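Local coordinates for putative exported protein (Bordetella parapertussis, PDB 3OCJ) that is of unknown function but carries a methyltransferase-like Rossmann domain, consistent with S-adenosylmethionine binding, and holds a palmitic acid molecule in the crystal, at residues A[18-21]-A[22-26]. Sequence-based numbering, arbitrary orientation. Where two conformers were deposited one is given.
Sequences DLAG and MVRQA
Met-22 opens the second half of a continuous stretch of helix 15-33, and with Asp-18 it makes one of four successive i to i+4 bonds joining 18-21 to 22-26, a run that illustrates how an alpha helix seats its side chains on its own carbonyls. Its N donates to Asp-18 O at 2.9 Å. The selenomethionine side chain leaves beside that same carbonyl: with CG anti to the carbonyl carbon (chi1 -60°), CG rests 3.4 Å from Asp-18 O, and bends at the next two torsions carry the selenium onward.

Val-23 repeats the backbone bond with Leu-19 O and adds the apolar pair of the stretch. Its CG2 branch, set beside the backbone N, lies against Leu-19 O and meets Leu-19 CD1 at 4.0 Å, the two side chains crossing at a slant. Leu-19 also packs on Arg-58, Leu-61 and Leu-62 of helix 55-63, and so lies on the side of helix 15-33 that faces helix 55-63.

Arg-24, on the exposed side, bonds through N to Ala-20 O, with the donor tilted 28° out of the carbonyl plane. In the conformer described, one of two, its chain then folds back toward the helix start: the bend at chi3 (-61°) lays the guanidinium along the preceding turn, one face over Ala-20 O and Gly-21 CA, both offset toward its rim. NH1 lies 3.4 Å from Gly-21 CA, which carries no side chain, while NH2 comes 3.6 Å from Ala-20 CB.

Gln-25 makes the fourth of these bonds, its N reaching Gly-21 O at 3.0 Å, and Ala-26 N to Met-22 O carries the ladder on. Gly-21 O also has the side chain of Gln-25 drawn alongside it, with CG 3.2 Å from that oxygen.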
ATOM      1  N   ASP A  18      17.317 -17.754   4.059  1.00 14.38           N
ATOM      2  CA  ASP A  18      17.447 -16.331   3.758  1.00 14.16           C
ATOM      3  C   ASP A  18      17.034 -15.473   4.953  1.00 15.90           C
ATOM      4  O   ASP A  18      17.664 -14.446   5.237  1.00 15.73           O
ATOM      5  CB  ASP A  18      16.632 -15.963   2.524  1.00 15.60           C
ATOM      6  CG  ASP A  18      17.279 -16.439   1.242  1.00 16.68           C
ATOM      7  OD1 ASP A  18      18.492 -16.213   1.079  1.00 20.98           O
ATOM      8  OD2 ASP A  18      16.573 -17.025   0.404  1.00 22.90           O
ATOM      9  N   LEU A  19      16.000 -15.899   5.674  1.00 16.21           N
ATOM     10  CA  LEU A  19      15.548 -15.139   6.838  1.00 17.65           C
ATOM     11  C   LEU A  19      16.654 -15.038   7.881  1.00 17.05           C
ATOM     12  O   LEU A  19      16.896 -13.968   8.434  1.00 17.96           O
ATOM     13  CB  LEU A  19      14.304 -15.765   7.461  1.00 17.71           C
ATOM     14  CG  LEU A  19      13.849 -15.091   8.761  1.00 16.51           C
ATOM     15  CD1 LEU A  19      13.373 -13.650   8.519  1.00 16.08           C
ATOM     16  CD2 LEU A  19      12.765 -15.927   9.421  1.00 20.31           C
ATOM     17  N   ALA A  20      17.327 -16.149   8.163  1.00 16.65           N
ATOM     18  CA  ALA A  20      18.393 -16.112   9.151  1.00 17.06           C
ATOM     19  C   ALA A  20      19.444 -15.082   8.753  1.00 16.99           C
ATOM     20  O   ALA A  20      20.007 -14.403   9.607  1.00 18.98           O
ATOM     21  CB  ALA A  20      19.029 -17.490   9.307  1.00 18.06           C
ATOM     22  N   GLY A  21      19.714 -14.986   7.451  1.00 17.97           N
ATOM     23  CA  GLY A  21      20.657 -14.005   6.936  1.00 18.12           C
ATOM     24  C   GLY A  21      20.178 -12.577   7.144  1.00 17.32           C
ATOM     25  O   GLY A  21      20.942 -11.706   7.575  1.00 19.85           O
HETATM   26  N   MSE A  22      18.908 -12.319   6.838  1.00 16.78           N
HETATM   27  CA  MSE A  22      18.358 -10.977   7.023  1.00 16.86           C
HETATM   28  C   MSE A  22      18.356 -10.567   8.492  1.00 19.67           C
HETATM   29  O   MSE A  22      18.611  -9.403   8.820  1.00 18.32           O
HETATM   30  CB  MSE A  22      16.953 -10.875   6.430  1.00 16.81           C
HETATM   31  CG  MSE A  22      16.918 -11.158   4.937  1.00 20.36           C
HETATM   32 SE   MSE A  22      18.062  -9.991   3.833  0.70 23.39          SE
HETATM   33  CE  MSE A  22      16.897  -8.437   3.697  1.00 27.95           C
ATOM     34  N   VAL A  23      18.097 -11.530   9.376  1.00 18.49           N
ATOM     35  CA  VAL A  23      18.125 -11.271  10.812  1.00 20.47           C
ATOM     36  C   VAL A  23      19.548 -10.982  11.288  1.00 20.03           C
ATOM     37  O   VAL A  23      19.764 -10.059  12.071  1.00 20.55           O
ATOM     38  CB  VAL A  23      17.508 -12.424  11.625  1.00 18.96           C
ATOM     39  CG1 VAL A  23      17.749 -12.220  13.117  1.00 22.33           C
ATOM     40  CG2 VAL A  23      16.015 -12.537  11.329  1.00 18.08           C
ATOM     41  N   ARG A  24      20.510 -11.769  10.807  0.56 18.53           N
ATOM     42  CA  ARG A  24      21.916 -11.540  11.136  0.56 22.07           C
ATOM     43  C   ARG A  24      22.359 -10.137  10.730  0.56 22.60           C
ATOM     44  O   ARG A  24      23.030  -9.448  11.496  0.56 25.14           O
ATOM     45  CB  ARG A  24      22.821 -12.584  10.469  0.56 25.36           C
ATOM     46  CG  ARG A  24      22.671 -13.996  11.021  0.56 35.47           C
ATOM     47  CD  ARG A  24      23.820 -14.906  10.580  0.56 36.80           C
ATOM     48  NE  ARG A  24      23.893 -15.053   9.128  0.56 34.73           N
ATOM     49  CZ  ARG A  24      23.291 -16.019   8.442  0.56 26.65           C
ATOM     50  NH1 ARG A  24      23.411 -16.072   7.122  0.56 25.65           N
ATOM     51  NH2 ARG A  24      22.567 -16.932   9.074  0.56 23.17           N
ATOM     52  N   GLN A  25      21.980  -9.719   9.525  1.00 21.11           N
ATOM     53  CA  GLN A  25      22.343  -8.393   9.019  1.00 22.71           C
ATOM     54  C   GLN A  25      21.732  -7.269   9.854  1.00 27.41           C
ATOM     55  O   GLN A  25      22.384  -6.261  10.124  1.00 22.48           O
ATOM     56  CB  GLN A  25      21.957  -8.253   7.545  1.00 23.22           C
ATOM     57  CG  GLN A  25      22.727  -9.196   6.625  1.00 31.77           C
ATOM     58  CD  GLN A  25      22.142  -9.275   5.226  1.00 38.68           C
ATOM     59  OE1 GLN A  25      21.648  -8.287   4.687  1.00 38.40           O
ATOM     60  NE2 GLN A  25      22.205 -10.459   4.627  1.00 48.85           N
ATOM     61  N   ALA A  26      20.483  -7.442  10.263  1.00 20.36           N
ATOM     62  CA  ALA A  26      19.828  -6.450  11.102  1.00 20.63           C
ATOM     63  C   ALA A  26      20.499  -6.401  12.471  1.00 24.88           C
ATOM     64  O   ALA A  26      20.683  -5.321  13.043  1.00 23.76           O
ATOM     65  CB  ALA A  26      18.347  -6.763  11.237  1.00 20.45           C
TER